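Local structure of beta-galactosidase (Geobacillus stearothermophilus, 4OIF) at residues A[348-353]-A[396-401]; A[617-622]-A[630-635]; A[87-92]-A[134-139]. The protein probably catalyses the hydrolysis of terminal non-reducing beta-D-galactose residues in beta-D-galactosides. One frame throughout, in Å; residues are numbered along the deposited sequence. Where two conformers were deposited one is given.

Contact 1: residues A[348-353]-A[396-401]; sequences QMIAHG and KALKKM
Two helix ends of the barrel domain meet through I350, in the last turn of helix 341-351, which packs against L398, in the last turn of helix 386-399, and M401, just beyond its end. The branches of I350 divide the work. Methyl CG2, anti to the backbone N, meets the methyl CE of M401 at 3.7 Å. CG1, anti to the carbonyl carbon (chi1 -56°), turns toward L398 and comes to 4.2 Å from its CD2. L398 leaves its backbone to one side of I350, and only the end of its side chain comes round, bringing CD2 to the isoleucine. M401 sets out toward the 348-353 segment, and a bend at its last torsion (chi3 69°) carries CE, rather than the sulfur, to the CG2 methyl. Both pairs meet at a slant and are wholly apolar; no hydrogen bond spans the segments, whose nearest CA atoms, those of I350 and L398, stand 9.4 Å apart. The fold is a TIM barrel. Helix 341-351 leads into the last barrel strand, 356-359, and helix 386-399 follows that strand, so the contact joins the helices before and after it. A Schellman motif ends the first helix, with G353 as its C-prime residue: G353 N bonds to I350 O at 3.2 Å, and S354 N reaches back to M349 O. At the positive phi of G353 (128°) any beta carbon would collide with the carbonyl O of H352. Just past the second helix, M401 N bonds to L398 O at 2.9 Å, which keeps these two partners of I350 close together. F642 of strand 638-645 touches both I350 and M401, while M347, three residues before I350, packs on L398 and M401.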
# COMPACT_ATOMS: atom_id res chain seq x y z
N GLN A 348 -17.64 19.60 -26.98
CA GLN A 348 -18.22 19.66 -25.64
C GLN A 348 -17.59 20.80 -24.85
O GLN A 348 -18.27 21.51 -24.10
CB GLN A 348 -18.05 18.36 -24.88
CG GLN A 348 -18.76 18.40 -23.53
CD GLN A 348 -18.40 17.25 -22.61
OE1 GLN A 348 -17.32 16.66 -22.71
NE2 GLN A 348 -19.31 16.94 -21.69
N MET A 349 -16.29 20.96 -25.03
CA MET A 349 -15.58 22.04 -24.36
C MET A 349 -16.13 23.39 -24.79
O MET A 349 -16.40 24.24 -23.93
CB MET A 349 -14.09 21.95 -24.63
CG MET A 349 -13.39 20.91 -23.77
SD MET A 349 -13.41 21.37 -22.04
CE MET A 349 -12.82 19.86 -21.29
N ILE A 350 -16.31 23.59 -26.09
CA ILE A 350 -16.88 24.85 -26.56
C ILE A 350 -18.32 25.05 -26.04
O ILE A 350 -18.75 26.16 -25.73
CB ILE A 350 -16.86 24.95 -28.10
CG1 ILE A 350 -15.43 24.75 -28.62
CG2 ILE A 350 -17.45 26.29 -28.61
CD1 ILE A 350 -14.45 25.77 -28.10
N ALA A 351 -19.07 23.96 -25.94
CA ALA A 351 -20.48 24.04 -25.59
C ALA A 351 -20.70 24.50 -24.14
O ALA A 351 -21.71 25.13 -23.84
CB ALA A 351 -21.14 22.69 -25.83
N HIS A 352 -19.77 24.17 -23.26
CA HIS A 352 -19.91 24.53 -21.85
C HIS A 352 -19.18 25.82 -21.53
O HIS A 352 -19.12 26.22 -20.38
CB HIS A 352 -19.39 23.40 -20.95
CG HIS A 352 -20.35 22.26 -20.80
ND1 HIS A 352 -21.21 22.14 -19.72
CD2 HIS A 352 -20.59 21.18 -21.59
CE1 HIS A 352 -21.93 21.05 -19.86
NE2 HIS A 352 -21.58 20.44 -20.98
N GLY A 353 -18.66 26.50 -22.56
CA GLY A 353 -18.18 27.86 -22.38
C GLY A 353 -16.77 28.23 -22.82
O GLY A 353 -16.41 29.40 -22.81
N LYS A 396 -10.77 23.15 -38.72
CA LYS A 396 -11.71 23.54 -39.77
C LYS A 396 -13.07 23.85 -39.19
O LYS A 396 -13.75 24.77 -39.63
CB LYS A 396 -11.84 22.43 -40.82
CG LYS A 396 -10.54 22.06 -41.51
CD LYS A 396 -10.70 20.79 -42.33
CE LYS A 396 -9.41 20.42 -43.07
NZ LYS A 396 -9.61 19.30 -44.03
N ALA A 397 -13.47 23.08 -38.18
CA ALA A 397 -14.76 23.32 -37.57
C ALA A 397 -14.75 24.63 -36.80
O ALA A 397 -15.70 25.41 -36.88
CB ALA A 397 -15.14 22.16 -36.68
N LEU A 398 -13.67 24.88 -36.07
CA LEU A 398 -13.57 26.07 -35.22
C LEU A 398 -13.52 27.34 -36.04
O LEU A 398 -14.02 28.38 -35.62
CB LEU A 398 -12.33 26.00 -34.31
CG LEU A 398 -12.24 24.89 -33.26
CD1 LEU A 398 -10.91 25.01 -32.51
CD2 LEU A 398 -13.44 24.91 -32.29
N LYS A 399 -12.91 27.28 -37.21
CA LYS A 399 -12.88 28.46 -38.06
C LYS A 399 -14.29 28.94 -38.44
O LYS A 399 -14.49 30.12 -38.68
CB LYS A 399 -12.05 28.19 -39.31
CG LYS A 399 -10.56 28.10 -38.99
CD LYS A 399 -9.68 27.83 -40.19
CE LYS A 399 -8.21 28.04 -39.80
NZ LYS A 399 -7.24 27.66 -40.87
N LYS A 400 -15.26 28.03 -38.46
CA LYS A 400 -16.63 28.41 -38.78
C LYS A 400 -17.43 28.81 -37.55
O LYS A 400 -18.64 28.97 -37.63
CB LYS A 400 -17.38 27.27 -39.49
CG LYS A 400 -16.67 26.68 -40.69
CD LYS A 400 -17.46 25.50 -41.25
CE LYS A 400 -16.71 24.78 -42.37
NZ LYS A 400 -17.48 23.61 -42.90
N MET A 401 -16.75 28.98 -36.41
CA MET A 401 -17.47 29.15 -35.14
C MET A 401 -17.16 30.46 -34.40
O MET A 401 -17.39 30.56 -33.20
CB MET A 401 -17.17 27.95 -34.23
CG MET A 401 -17.90 26.67 -34.65
SD MET A 401 -17.29 25.16 -33.88
CE MET A 401 -17.80 25.36 -32.18

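Contact 2: residues A[617-622]-A[630-635]; sequences RPVLFV and VQARQA
V619 sets its side chain between A632 and Q634 of strand 628-634. Its CB lies 3.6 Å from CB of A632. CG1, anti to the backbone N (chi1 163°), reaches both A632 and the amide of Q634, coming to 3.5 Å from NE2. CG2 stands over the amide plane of Q634, 3.7 Å from CD. That flat approach follows from the glutamine's torsions: the chain is extended beyond CG, and the last torsion (chi3 -95°) turns the amide broadside to the valine as the two side chains run by one another, pointing opposite ways. NE2 is hydrogen-bonded to OD1 of D639, which fixes the amide's rotation. With an alanine in place of Q634, the D639 carboxylate would probably lose this mate and the two methyls of V619 the flat surface they rest on. Farther along, the side chains of V622 and V630 meet nearly perpendicular, with CB of V622 3.8 Å from CG2 of V630. CG1 of V630 turns to the backbone, 4.0 Å from L620 O. No hydrogen bond joins the segments, although their touching parts run roughly antiparallel, 150° apart. Strand 628-634 is an outermost strand of the antiparallel sheet in the C-terminal domain. Its neighbour 638-645 supplies V641 to L620 and V630, and I643 to V622; V653 and L655 of strand 651-655 also pack on V622.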
# COMPACT_ATOMS: atom_id res chain seq x y z
N ARG A 617 -36.01 24.73 -18.11
CA ARG A 617 -35.95 24.22 -19.48
C ARG A 617 -34.54 24.27 -20.05
O ARG A 617 -33.69 25.02 -19.57
CB ARG A 617 -36.91 25.02 -20.38
CG ARG A 617 -38.35 24.59 -20.23
CD ARG A 617 -39.25 25.21 -21.28
NE ARG A 617 -39.93 26.42 -20.81
CZ ARG A 617 -41.01 26.93 -21.39
NH1 ARG A 617 -41.55 26.34 -22.45
NH2 ARG A 617 -41.57 28.04 -20.90
N PRO A 618 -34.29 23.46 -21.08
CA PRO A 618 -33.08 23.67 -21.88
C PRO A 618 -33.21 24.92 -22.71
O PRO A 618 -34.31 25.48 -22.82
CB PRO A 618 -33.02 22.43 -22.76
CG PRO A 618 -34.43 21.98 -22.85
CD PRO A 618 -35.02 22.26 -21.51
N VAL A 619 -32.11 25.37 -23.31
CA VAL A 619 -32.17 26.51 -24.20
C VAL A 619 -32.90 26.12 -25.48
O VAL A 619 -33.76 26.84 -25.96
CB VAL A 619 -30.76 27.02 -24.50
CG1 VAL A 619 -30.76 27.93 -25.72
CG2 VAL A 619 -30.18 27.73 -23.28
N LEU A 620 -32.57 24.96 -26.04
CA LEU A 620 -33.38 24.42 -27.12
C LEU A 620 -33.71 22.98 -26.81
O LEU A 620 -32.80 22.16 -26.63
CB LEU A 620 -32.67 24.52 -28.47
CG LEU A 620 -33.43 23.88 -29.65
CD1 LEU A 620 -34.66 24.70 -30.03
CD2 LEU A 620 -32.50 23.70 -30.84
N PHE A 621 -34.99 22.66 -26.72
CA PHE A 621 -35.38 21.28 -26.48
C PHE A 621 -35.05 20.40 -27.68
O PHE A 621 -35.38 20.72 -28.81
CB PHE A 621 -36.86 21.16 -26.15
CG PHE A 621 -37.31 19.74 -25.99
CD1 PHE A 621 -37.04 19.04 -24.83
CD2 PHE A 621 -37.97 19.08 -27.02
CE1 PHE A 621 -37.43 17.71 -24.68
CE2 PHE A 621 -38.36 17.75 -26.88
CZ PHE A 621 -38.09 17.07 -25.71
N VAL A 622 -34.36 19.29 -27.42
CA VAL A 622 -34.15 18.28 -28.43
C VAL A 622 -34.56 16.95 -27.83
O VAL A 622 -34.14 16.62 -26.73
CB VAL A 622 -32.69 18.21 -28.90
CG1 VAL A 622 -32.52 17.09 -29.91
CG2 VAL A 622 -32.23 19.54 -29.46
N VAL A 630 -27.23 17.82 -24.91
CA VAL A 630 -27.50 19.03 -25.66
C VAL A 630 -27.14 20.21 -24.77
O VAL A 630 -27.66 20.32 -23.66
CB VAL A 630 -28.98 19.12 -26.12
CG1 VAL A 630 -29.23 20.45 -26.82
CG2 VAL A 630 -29.33 17.95 -27.04
N GLN A 631 -26.25 21.06 -25.25
CA GLN A 631 -25.79 22.20 -24.45
C GLN A 631 -25.69 23.43 -25.32
O GLN A 631 -25.32 23.32 -26.48
CB GLN A 631 -24.43 21.91 -23.81
CG GLN A 631 -24.46 20.89 -22.67
CD GLN A 631 -25.19 21.42 -21.46
OE1 GLN A 631 -25.17 22.62 -21.17
NE2 GLN A 631 -25.85 20.51 -20.75
N ALA A 632 -25.97 24.60 -24.78
CA ALA A 632 -26.03 25.80 -25.60
C ALA A 632 -25.26 27.02 -25.08
O ALA A 632 -25.01 27.17 -23.88
CB ALA A 632 -27.47 26.19 -25.81
N ARG A 633 -24.89 27.90 -26.00
CA ARG A 633 -24.40 29.22 -25.65
C ARG A 633 -25.29 30.25 -26.32
O ARG A 633 -25.85 30.00 -27.38
CB ARG A 633 -22.95 29.39 -26.05
CG ARG A 633 -22.05 28.49 -25.21
CD ARG A 633 -20.62 28.57 -25.62
NE ARG A 633 -20.05 29.88 -25.33
CZ ARG A 633 -18.76 30.15 -25.49
NH1 ARG A 633 -17.95 29.19 -25.94
NH2 ARG A 633 -18.29 31.36 -25.22
N GLN A 634 -25.46 31.40 -25.69
CA GLN A 634 -26.47 32.34 -26.15
C GLN A 634 -25.86 33.67 -26.53
O GLN A 634 -25.15 34.29 -25.73
CB GLN A 634 -27.54 32.52 -25.07
CG GLN A 634 -28.04 31.20 -24.52
CD GLN A 634 -29.36 31.33 -23.79
OE1 GLN A 634 -29.41 31.47 -22.57
NE2 GLN A 634 -30.45 31.25 -24.54
N ALA A 635 -26.13 34.10 -27.76
CA ALA A 635 -25.72 35.41 -28.25
C ALA A 635 -26.93 36.35 -28.21
O ALA A 635 -28.05 35.90 -27.99
CB ALA A 635 -25.17 35.28 -29.66

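Contact 3: residues A[87-92]-A[134-139]; sequences ATPSGA and QHINRL
The side-chain amide of N137 is the flat group of this contact, and T88 lies over it. Methyl CG2 of T88 sits above the amide plane, 3.5 Å from CG and 3.4 Å from OD1 of N137. CB of T88, on the same side but displaced toward the oxygen, is 3.2 Å from OD1. Along the helix, L139 puts CG over one face of the H135 ring, 4.0 Å above its plane and offset toward the rim. The torsion of T88 sorts its two branches: OG1 is flanked by both the backbone N and C (chi1 68°), while CG2, anti to the carbonyl carbon, is presented to the amide. The hydroxyl is thus turned to other partners, S156 N and a carboxylate oxygen of E239. N137 ND2 bonds to that same oxygen, OE2, so E239 holds both residues, and its OE1 takes S90 OG; the threonine and asparagine are linked through this carboxylate, not directly. In the TIM barrel, segment 87-92 is the loop leaving strand 83-87, and helix 127-144 belongs to the connection from that strand to its parallel neighbour 150-154, a beta-alpha-beta crossover. T88, just past strand 83-87, is backbone-bonded to H154 at the end of strand 150-154, and its side chain lies about 8 Å from that of N157, a predicted substrate-binding residue. P89 makes the apolar half of the contact. Its CG faces I136, 4.1 Å from CG2 and 4.2 Å from CD1; chi1 of -167° turns CG2 to the proline ring, and the extended second torsion carries CD1 alongside. CD of P89 slides past the amide, 3.8 Å from N137 OD1. W55 of helix 55-58 touches both P89 and I136, and A92 packs on W196 of a neighbouring subunit.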
# COMPACT_ATOMS: atom_id res chain seq x y z
N ALA A 87 4.22 32.33 -21.80
CA ALA A 87 4.24 31.88 -20.42
C ALA A 87 5.45 32.42 -19.69
O ALA A 87 6.51 32.60 -20.30
CB ALA A 87 4.22 30.36 -20.36
N THR A 88 5.29 32.67 -18.40
CA THR A 88 6.44 32.88 -17.53
C THR A 88 7.00 31.52 -17.10
O THR A 88 6.25 30.56 -16.94
CB THR A 88 6.09 33.73 -16.33
OG1 THR A 88 5.22 32.99 -15.46
CG2 THR A 88 5.41 35.02 -16.79
N PRO A 89 8.32 31.43 -16.92
CA PRO A 89 8.94 30.11 -16.81
C PRO A 89 9.10 29.58 -15.39
O PRO A 89 9.84 28.60 -15.21
CB PRO A 89 10.31 30.34 -17.44
CG PRO A 89 10.64 31.74 -17.06
CD PRO A 89 9.32 32.50 -17.07
N SER A 90 8.45 30.19 -14.40
CA SER A 90 8.65 29.80 -13.00
C SER A 90 8.31 28.33 -12.71
O SER A 90 8.73 27.79 -11.69
CB SER A 90 7.84 30.70 -12.07
OG SER A 90 6.46 30.60 -12.35
N GLY A 91 7.56 27.69 -13.60
CA GLY A 91 7.23 26.28 -13.48
C GLY A 91 8.40 25.32 -13.29
O GLY A 91 8.23 24.26 -12.71
N ALA A 92 9.58 25.68 -13.78
CA ALA A 92 10.77 24.85 -13.56
C ALA A 92 12.07 25.65 -13.58
O ALA A 92 12.51 26.12 -14.65
CB ALA A 92 10.83 23.72 -14.60
N GLN A 134 10.30 37.27 -10.83
CA GLN A 134 9.79 38.57 -11.21
C GLN A 134 10.70 39.25 -12.24
O GLN A 134 10.21 39.88 -13.17
CB GLN A 134 9.62 39.49 -10.02
CG GLN A 134 8.78 40.71 -10.38
CD GLN A 134 8.76 41.78 -9.31
OE1 GLN A 134 9.58 42.70 -9.32
NE2 GLN A 134 7.81 41.68 -8.39
N HIS A 135 12.01 39.09 -12.09
CA HIS A 135 12.94 39.77 -12.99
C HIS A 135 12.89 39.21 -14.42
O HIS A 135 12.83 39.96 -15.40
CB HIS A 135 14.36 39.69 -12.46
CG HIS A 135 15.36 40.37 -13.34
ND1 HIS A 135 15.29 41.71 -13.64
CD2 HIS A 135 16.43 39.88 -14.02
CE1 HIS A 135 16.28 42.03 -14.45
NE2 HIS A 135 16.99 40.94 -14.70
N ILE A 136 12.94 37.89 -14.54
CA ILE A 136 12.84 37.34 -15.89
C ILE A 136 11.45 37.65 -16.49
O ILE A 136 11.32 37.89 -17.70
CB ILE A 136 13.15 35.84 -15.91
CG1 ILE A 136 13.35 35.38 -17.35
CG2 ILE A 136 12.08 35.04 -15.18
CD1 ILE A 136 14.07 34.07 -17.44
N ASN A 137 10.41 37.68 -15.67
CA ASN A 137 9.12 38.10 -16.18
C ASN A 137 9.22 39.50 -16.75
O ASN A 137 8.71 39.79 -17.84
CB ASN A 137 8.06 38.03 -15.09
CG ASN A 137 7.72 36.62 -14.72
OD1 ASN A 137 8.37 35.68 -15.17
ND2 ASN A 137 6.71 36.45 -13.88
N ARG A 138 9.94 40.36 -16.03
CA ARG A 138 10.15 41.72 -16.51
C ARG A 138 10.90 41.77 -17.84
O ARG A 138 10.51 42.52 -18.73
CB ARG A 138 10.88 42.54 -15.46
CG ARG A 138 11.13 43.97 -15.88
CD ARG A 138 11.67 44.76 -14.72
NE ARG A 138 10.71 44.83 -13.63
CZ ARG A 138 9.70 45.69 -13.58
NH1 ARG A 138 9.53 46.56 -14.58
NH2 ARG A 138 8.86 45.69 -12.55
N LEU A 139 11.97 40.99 -18.00
CA LEU A 139 12.70 40.99 -19.27
C LEU A 139 11.76 40.55 -20.39
O LEU A 139 11.76 41.13 -21.48
CB LEU A 139 13.93 40.08 -19.21
CG LEU A 139 15.05 40.52 -18.26
CD1 LEU A 139 16.21 39.52 -18.24
CD2 LEU A 139 15.56 41.91 -18.60

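Overall arrangement
All three contacts are buried, though V619 of contact 2 is partly exposed, and none has a hydrogen bond between its own segments. Contacts 1 and 3 both belong to the TIM barrel, but their centres lie 31 Å apart: contact 1 joins two helix ends by purely apolar packing, whereas contact 3 sets a strand-end loop against a helix amid polar groups near the predicted substrate site. Contact 2, between the loop after helix 600-613 and the edge strand of the C-terminal sheet, mixes valine packing with an amide and is about 42 Å from contact 3, centre to centre. Contacts 1 and 2 touch: I350 O and R633 NH1 are 3.1 Å apart, probably hydrogen-bonded, and H352 packs on Q631.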